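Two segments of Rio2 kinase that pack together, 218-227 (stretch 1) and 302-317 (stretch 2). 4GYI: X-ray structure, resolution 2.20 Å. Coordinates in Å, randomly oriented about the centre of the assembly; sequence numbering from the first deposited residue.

Stretch 1, residues 218-227: ILRLAKHGLI
Stretch 2, residues 302-317: DAKKTVGKDGAKRLDA

H224 anchors this contact. It is the first residue to leave helical geometry (phi/psi -99/16) after the helix through K223, and it meets stretch 2 with both backbone and ring. H224 O, just past the helix, accepts from the backbone of the other stretch: L315 N donates to it at 2.8 Å with an angle of 150°. H224 ND1 donates to K313 O, also at 2.8 Å but more bent, at 131°. The ring (chi1 m, chi2 -99°) receives K313 O at its edge and A312 CB over one face.

Further out, K223 NZ and D310 OD2 form a salt bridge at 3.3 Å, its hydrogen bond weak. K223 has an off-well chi1 of 133°, followed by t, m, t; its CG lies 3.7 Å from A312 CB and its CE 3.6 Å from T306 CG2, so the aliphatic stem is packed even where the charge pairing is loose. K223 O accepts a CA-H...O contact from G308 CA at 3.4 Å.

Stretch 2 opens in helix, then runs through a type I turn from K304 to V307, a cis peptide bond before G308 and a type II' turn from K309 to A312. CA atoms pair A222 with A303 (6.4 Å), K223 with V307 (4.4 Å) and H224 with R314 (4.8 Å). A303, T306, A312, L315 and D316 point toward stretch 1; K223 and H224 lie sideways.

G225 (87/10) needs to be glycine: a CB would jam against the preceding carbonyl and lie 2.4 Å from D316 OD1. That carboxylate (chi1 p) is held within its own stretch by R314, whose NH2 reaches D316 OD2 at 2.9 Å through an all-m chi1 to chi3.

Apolar contacts flank the polar centre: in the strand L226-I227, L226 CD1 (m, t) meets L315 CB at 3.6 Å, while A303 CB sits 4.2 Å from both A222 CB and L219 CD2.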

ATOM      1  N   ILE A 218     -15.880 -12.513  -3.594  1.00 32.23           N
ATOM      2  CA  ILE A 218     -16.572 -11.311  -3.120  1.00 30.86           C
ATOM      3  C   ILE A 218     -17.560 -11.673  -2.027  1.00 33.39           C
ATOM      4  O   ILE A 218     -17.653 -10.981  -1.016  1.00 35.84           O
ATOM      5  CB  ILE A 218     -17.324 -10.618  -4.237  1.00 36.20           C
ATOM      6  CG1 ILE A 218     -16.334 -10.020  -5.230  1.00 31.83           C
ATOM      7  CG2 ILE A 218     -18.266  -9.534  -3.661  1.00 32.08           C
ATOM      8  CD1 ILE A 218     -16.968  -9.671  -6.568  1.00 32.27           C
ATOM      9  N   LEU A 219     -18.272 -12.781  -2.228  1.00 37.18           N
ATOM     10  CA  LEU A 219     -19.205 -13.271  -1.233  1.00 43.70           C
ATOM     11  C   LEU A 219     -18.473 -13.772   0.013  1.00 43.40           C
ATOM     12  O   LEU A 219     -18.919 -13.531   1.127  1.00 41.66           O
ATOM     13  CB  LEU A 219     -20.116 -14.351  -1.814  1.00 36.99           C
ATOM     14  CG  LEU A 219     -21.038 -13.867  -2.943  1.00 45.99           C
ATOM     15  CD1 LEU A 219     -21.935 -15.001  -3.454  1.00 41.25           C
ATOM     16  CD2 LEU A 219     -21.895 -12.678  -2.506  1.00 44.71           C
ATOM     17  N   ARG A 220     -17.339 -14.445  -0.162  1.00 39.69           N
ATOM     18  CA  ARG A 220     -16.581 -14.889   1.009  1.00 36.33           C
ATOM     19  C   ARG A 220     -16.087 -13.697   1.821  1.00 37.28           C
ATOM     20  O   ARG A 220     -16.191 -13.698   3.053  1.00 43.64           O
ATOM     21  CB  ARG A 220     -15.410 -15.806   0.636  1.00 38.10           C
ATOM     22  CG  ARG A 220     -14.696 -16.363   1.863  1.00 38.67           C
ATOM     23  CD  ARG A 220     -13.600 -17.377   1.521  1.00 38.26           C
ATOM     24  NE  ARG A 220     -12.930 -17.814   2.747  1.00 51.25           N
ATOM     25  CZ  ARG A 220     -11.676 -18.263   2.825  1.00 58.47           C
ATOM     26  NH1 ARG A 220     -10.904 -18.364   1.739  1.00 39.55           N
ATOM     27  NH2 ARG A 220     -11.192 -18.618   4.009  1.00 63.54           N
ATOM     28  N   LEU A 221     -15.546 -12.685   1.139  1.00 31.33           N
ATOM     29  CA  LEU A 221     -15.144 -11.452   1.814  1.00 26.10           C
ATOM     30  C   LEU A 221     -16.315 -10.856   2.606  1.00 34.91           C
ATOM     31  O   LEU A 221     -16.163 -10.501   3.775  1.00 39.64           O
ATOM     32  CB  LEU A 221     -14.607 -10.428   0.816  1.00 31.90           C
ATOM     33  CG  LEU A 221     -13.166 -10.550   0.308  1.00 35.71           C
ATOM     34  CD1 LEU A 221     -12.946  -9.557  -0.808  1.00 44.70           C
ATOM     35  CD2 LEU A 221     -12.149 -10.296   1.422  1.00 30.08           C
ATOM     36  N   ALA A 222     -17.484 -10.772   1.977  1.00 41.26           N
ATOM     37  CA  ALA A 222     -18.649 -10.132   2.595  1.00 40.41           C
ATOM     38  C   ALA A 222     -19.112 -10.894   3.836  1.00 45.76           C
ATOM     39  O   ALA A 222     -19.497 -10.287   4.833  1.00 40.48           O
ATOM     40  CB  ALA A 222     -19.782 -10.008   1.593  1.00 41.30           C
ATOM     41  N   LYS A 223     -19.057 -12.222   3.765  1.00 49.56           N
ATOM     42  CA  LYS A 223     -19.363 -13.070   4.912  1.00 58.25           C
ATOM     43  C   LYS A 223     -18.431 -12.786   6.092  1.00 53.84           C
ATOM     44  O   LYS A 223     -18.808 -12.993   7.242  1.00 54.27           O
ATOM     45  CB  LYS A 223     -19.340 -14.554   4.521  1.00 64.34           C
ATOM     46  CG  LYS A 223     -18.566 -15.462   5.470  1.00 70.49           C
ATOM     47  CD  LYS A 223     -19.004 -16.903   5.331  1.00 72.97           C
ATOM     48  CE  LYS A 223     -20.445 -17.064   5.792  1.00 85.94           C
ATOM     49  NZ  LYS A 223     -21.015 -18.396   5.446  1.00 91.19           N
ATOM     50  N   HIS A 224     -17.232 -12.282   5.810  1.00 48.75           N
ATOM     51  CA  HIS A 224     -16.301 -11.894   6.876  1.00 47.36           C
ATOM     52  C   HIS A 224     -16.315 -10.390   7.163  1.00 48.61           C
ATOM     53  O   HIS A 224     -15.410  -9.870   7.813  1.00 48.89           O
ATOM     54  CB  HIS A 224     -14.876 -12.381   6.588  1.00 33.93           C
ATOM     55  CG  HIS A 224     -14.704 -13.861   6.741  1.00 51.34           C
ATOM     56  ND1 HIS A 224     -14.162 -14.434   7.872  1.00 57.22           N
ATOM     57  CD2 HIS A 224     -15.030 -14.888   5.919  1.00 53.46           C
ATOM     58  CE1 HIS A 224     -14.150 -15.748   7.735  1.00 57.91           C
ATOM     59  NE2 HIS A 224     -14.672 -16.049   6.558  1.00 58.34           N
ATOM     60  N   GLY A 225     -17.350  -9.699   6.690  1.00 42.57           N
ATOM     61  CA  GLY A 225     -17.533  -8.290   7.012  1.00 42.37           C
ATOM     62  C   GLY A 225     -16.830  -7.288   6.103  1.00 47.57           C
ATOM     63  O   GLY A 225     -16.804  -6.091   6.390  1.00 52.63           O
ATOM     64  N   LEU A 226     -16.281  -7.759   4.992  1.00 40.19           N
ATOM     65  CA  LEU A 226     -15.471  -6.893   4.137  1.00 39.99           C
ATOM     66  C   LEU A 226     -15.979  -6.712   2.706  1.00 50.19           C
ATOM     67  O   LEU A 226     -16.604  -7.612   2.117  1.00 48.78           O
ATOM     68  CB  LEU A 226     -14.039  -7.401   4.087  1.00 35.29           C
ATOM     69  CG  LEU A 226     -13.272  -7.275   5.400  1.00 43.96           C
ATOM     70  CD1 LEU A 226     -11.972  -8.028   5.302  1.00 45.96           C
ATOM     71  CD2 LEU A 226     -13.025  -5.808   5.724  1.00 43.81           C
ATOM     72  N   ILE A 227     -15.690  -5.528   2.166  1.00 31.29           N
ATOM     73  CA  ILE A 227     -15.871  -5.230   0.763  1.00 30.88           C
ATOM     74  C   ILE A 227     -14.551  -4.646   0.274  1.00 38.52           C
ATOM     75  O   ILE A 227     -14.037  -3.677   0.851  1.00 33.04           O
ATOM     76  CB  ILE A 227     -16.956  -4.185   0.573  1.00 30.91           C
ATOM     77  CG1 ILE A 227     -18.315  -4.757   0.970  1.00 32.43           C
ATOM     78  CG2 ILE A 227     -16.972  -3.678  -0.860  1.00 27.51           C
ATOM     79  CD1 ILE A 227     -19.361  -3.699   1.089  1.00 37.72           C
ATOM     80  N   ASP A 302     -28.723  -9.707  -0.261  1.00 59.46           N
ATOM     81  CA  ASP A 302     -28.442 -11.121  -0.041  1.00 61.61           C
ATOM     82  C   ASP A 302     -27.198 -11.249   0.822  1.00 59.00           C
ATOM     83  O   ASP A 302     -27.243 -11.817   1.906  1.00 58.47           O
ATOM     84  CB  ASP A 302     -28.181 -11.858  -1.358  1.00 67.77           C
ATOM     85  CG  ASP A 302     -29.299 -11.695  -2.361  1.00 82.18           C
ATOM     86  OD1 ASP A 302     -28.997 -11.750  -3.579  1.00 90.51           O
ATOM     87  OD2 ASP A 302     -30.465 -11.519  -1.935  1.00 71.77           O
ATOM     88  N   ALA A 303     -26.084 -10.716   0.317  1.00 54.48           N
ATOM     89  CA  ALA A 303     -24.785 -10.822   0.986  1.00 46.84           C
ATOM     90  C   ALA A 303     -24.804 -10.401   2.464  1.00 50.77           C
ATOM     91  O   ALA A 303     -24.242 -11.097   3.311  1.00 54.71           O
ATOM     92  CB  ALA A 303     -23.719 -10.028   0.218  1.00 37.29           C
ATOM     93  N   LYS A 304     -25.452  -9.277   2.773  1.00 46.75           N
ATOM     94  CA  LYS A 304     -25.435  -8.763   4.137  1.00 53.40           C
ATOM     95  C   LYS A 304     -26.046  -9.726   5.156  1.00 52.24           C
ATOM     96  O   LYS A 304     -25.665  -9.717   6.322  1.00 53.43           O
ATOM     97  CB  LYS A 304     -26.103  -7.387   4.240  1.00 61.53           C
ATOM     98  CG  LYS A 304     -25.747  -6.676   5.543  1.00 71.93           C
ATOM     99  CD  LYS A 304     -26.292  -5.264   5.639  1.00 81.97           C
ATOM    100  CE  LYS A 304     -25.619  -4.531   6.795  1.00 89.64           C
ATOM    101  NZ  LYS A 304     -26.073  -3.122   6.936  1.00 97.04           N
ATOM    102  N   LYS A 305     -26.985 -10.558   4.716  1.00 49.30           N
ATOM    103  CA  LYS A 305     -27.609 -11.537   5.607  1.00 65.61           C
ATOM    104  C   LYS A 305     -26.601 -12.580   6.104  1.00 65.98           C
ATOM    105  O   LYS A 305     -26.835 -13.258   7.108  1.00 61.48           O
ATOM    106  CB  LYS A 305     -28.781 -12.240   4.905  1.00 69.26           C
ATOM    107  CG  LYS A 305     -29.943 -11.331   4.516  1.00 82.85           C
ATOM    108  CD  LYS A 305     -30.643 -10.730   5.734  1.00 97.96           C
ATOM    109  CE  LYS A 305     -31.317 -11.801   6.592  1.00109.95           C
ATOM    110  NZ  LYS A 305     -32.125 -11.229   7.719  1.00114.97           N
ATOM    111  N   THR A 306     -25.475 -12.687   5.403  1.00 60.33           N
ATOM    112  CA  THR A 306     -24.521 -13.768   5.620  1.00 65.80           C
ATOM    113  C   THR A 306     -23.374 -13.400   6.568  1.00 69.80           C
ATOM    114  O   THR A 306     -22.551 -14.245   6.922  1.00 77.18           O
ATOM    115  CB  THR A 306     -23.954 -14.236   4.272  1.00 71.54           C
ATOM    116  OG1 THR A 306     -24.987 -14.156   3.284  1.00 68.28           O
ATOM    117  CG2 THR A 306     -23.454 -15.670   4.359  1.00 79.63           C
ATOM    118  N   VAL A 307     -23.318 -12.143   6.986  1.00 63.92           N
ATOM    119  CA  VAL A 307     -22.251 -11.711   7.880  1.00 61.99           C
ATOM    120  C   VAL A 307     -22.734 -11.647   9.325  1.00 76.16           C
ATOM    121  O   VAL A 307     -23.835 -11.161   9.597  1.00 88.44           O
ATOM    122  CB  VAL A 307     -21.660 -10.348   7.424  1.00 63.43           C
ATOM    123  CG1 VAL A 307     -22.652  -9.595   6.592  1.00 63.91           C
ATOM    124  CG2 VAL A 307     -21.204  -9.502   8.606  1.00 58.71           C
ATOM    125  N   GLY A 308     -21.963 -12.215  10.248  1.00 78.48           N
ATOM    126  CA  GLY A 308     -20.928 -13.185   9.947  1.00 66.65           C
ATOM    127  C   GLY A 308     -21.515 -14.509  10.429  1.00 68.66           C
ATOM    128  O   GLY A 308     -21.277 -14.955  11.556  1.00 61.65           O
ATOM    129  N   LYS A 309     -22.329 -15.117   9.576  1.00 63.19           N
ATOM    130  CA  LYS A 309     -23.011 -16.348   9.925  1.00 74.89           C
ATOM    131  C   LYS A 309     -22.044 -17.529   9.902  1.00 76.88           C
ATOM    132  O   LYS A 309     -20.983 -17.456   9.270  1.00 65.21           O
ATOM    133  CB  LYS A 309     -24.187 -16.581   8.977  1.00 84.38           C
ATOM    134  CG  LYS A 309     -25.206 -15.443   8.977  1.00 87.56           C
ATOM    135  CD  LYS A 309     -25.655 -15.089  10.390  1.00 89.31           C
ATOM    136  CE  LYS A 309     -26.703 -13.984  10.377  1.00 85.44           C
ATOM    137  NZ  LYS A 309     -27.031 -13.522  11.749  1.00 83.24           N
ATOM    138  N   ASP A 310     -22.426 -18.609  10.591  1.00 81.75           N
ATOM    139  CA  ASP A 310     -21.561 -19.777  10.810  1.00 79.62           C
ATOM    140  C   ASP A 310     -20.306 -19.375  11.586  1.00 74.09           C
ATOM    141  O   ASP A 310     -20.372 -18.547  12.491  1.00 81.27           O
ATOM    142  CB  ASP A 310     -21.198 -20.476   9.493  1.00 76.90           C
ATOM    143  CG  ASP A 310     -22.373 -20.547   8.526  1.00 83.62           C
ATOM    144  OD1 ASP A 310     -23.526 -20.324   8.964  1.00 85.64           O
ATOM    145  OD2 ASP A 310     -22.139 -20.829   7.329  1.00 80.06           O
ATOM    146  N   GLY A 311     -19.162 -19.946  11.233  1.00 68.62           N
ATOM    147  CA  GLY A 311     -17.937 -19.644  11.958  1.00 70.25           C
ATOM    148  C   GLY A 311     -17.379 -18.256  11.701  1.00 78.23           C
ATOM    149  O   GLY A 311     -16.456 -17.820  12.395  1.00 80.14           O
ATOM    150  N   ALA A 312     -17.966 -17.559  10.725  1.00 75.33           N
ATOM    151  CA  ALA A 312     -17.383 -16.351  10.120  1.00 68.33           C
ATOM    152  C   ALA A 312     -16.864 -15.278  11.070  1.00 64.08           C
ATOM    153  O   ALA A 312     -17.628 -14.522  11.668  1.00 75.40           O
ATOM    154  CB  ALA A 312     -18.347 -15.735   9.113  1.00 71.74           C
ATOM    155  N   LYS A 313     -15.545 -15.218  11.180  1.00 53.82           N
ATOM    156  CA  LYS A 313     -14.889 -14.188  11.957  1.00 59.09           C
ATOM    157  C   LYS A 313     -15.005 -12.847  11.230  1.00 65.79           C
ATOM    158  O   LYS A 313     -14.787 -12.770  10.022  1.00 73.11           O
ATOM    159  CB  LYS A 313     -13.419 -14.557  12.159  1.00 53.54           C
ATOM    160  CG  LYS A 313     -12.720 -13.710  13.194  1.00 69.08           C
ATOM    161  CD  LYS A 313     -11.238 -14.025  13.300  1.00 74.32           C
ATOM    162  CE  LYS A 313     -10.609 -13.273  14.474  1.00 79.47           C
ATOM    163  NZ  LYS A 313     -11.103 -11.861  14.587  1.00 73.02           N
ATOM    164  N   ARG A 314     -15.359 -11.794  11.961  1.00 60.50           N
ATOM    165  CA  ARG A 314     -15.503 -10.467  11.369  1.00 54.40           C
ATOM    166  C   ARG A 314     -14.136  -9.829  11.208  1.00 58.81           C
ATOM    167  O   ARG A 314     -13.556  -9.345  12.182  1.00 63.83           O
ATOM    168  CB  ARG A 314     -16.370  -9.575  12.261  1.00 55.04           C
ATOM    169  CG  ARG A 314     -17.810 -10.028  12.417  1.00 66.24           C
ATOM    170  CD  ARG A 314     -18.654  -9.642  11.209  1.00 73.94           C
ATOM    171  NE  ARG A 314     -18.661  -8.197  10.977  1.00 75.77           N
ATOM    172  CZ  ARG A 314     -19.640  -7.372  11.344  1.00 76.73           C
ATOM    173  NH1 ARG A 314     -20.721  -7.839  11.964  1.00 74.56           N
ATOM    174  NH2 ARG A 314     -19.540  -6.072  11.081  1.00 71.66           N
ATOM    175  N   LEU A 315     -13.625  -9.815   9.980  1.00 51.40           N
ATOM    176  CA  LEU A 315     -12.278  -9.306   9.722  1.00 45.97           C
ATOM    177  C   LEU A 315     -12.224  -7.789   9.714  1.00 55.87           C
ATOM    178  O   LEU A 315     -11.143  -7.201   9.791  1.00 58.16           O
ATOM    179  CB  LEU A 315     -11.745  -9.849   8.400  1.00 39.56           C
ATOM    180  CG  LEU A 315     -11.703 -11.376   8.386  1.00 46.52           C
ATOM    181  CD1 LEU A 315     -10.891 -11.906   7.217  1.00 41.27           C
ATOM    182  CD2 LEU A 315     -11.116 -11.842   9.701  1.00 46.82           C
ATOM    183  N   ASP A 316     -13.393  -7.160   9.642  1.00 54.28           N
ATOM    184  CA  ASP A 316     -13.477  -5.705   9.563  1.00 61.19           C
ATOM    185  C   ASP A 316     -13.222  -5.032  10.908  1.00 77.13           C
ATOM    186  O   ASP A 316     -13.536  -3.856  11.099  1.00 77.07           O
ATOM    187  CB  ASP A 316     -14.832  -5.277   8.998  1.00 58.63           C
ATOM    188  CG  ASP A 316     -15.998  -5.965   9.685  1.00 65.02           C
ATOM    189  OD1 ASP A 316     -15.785  -7.056  10.261  1.00 70.32           O
ATOM    190  OD2 ASP A 316     -17.123  -5.421   9.640  1.00 51.82           O
ATOM    191  N   ALA A 317     -12.652  -5.792  11.837  1.00 86.14           N
ATOM    192  CA  ALA A 317     -12.302  -5.278  13.150  1.00 85.89           C
ATOM    193  C   ALA A 317     -10.793  -5.335  13.353  1.00 82.24           C
ATOM    194  O   ALA A 317     -10.296  -5.029  14.437  1.00 76.08           O
ATOM    195  CB  ALA A 317     -13.013  -6.068  14.227  1.00 88.00           C
TER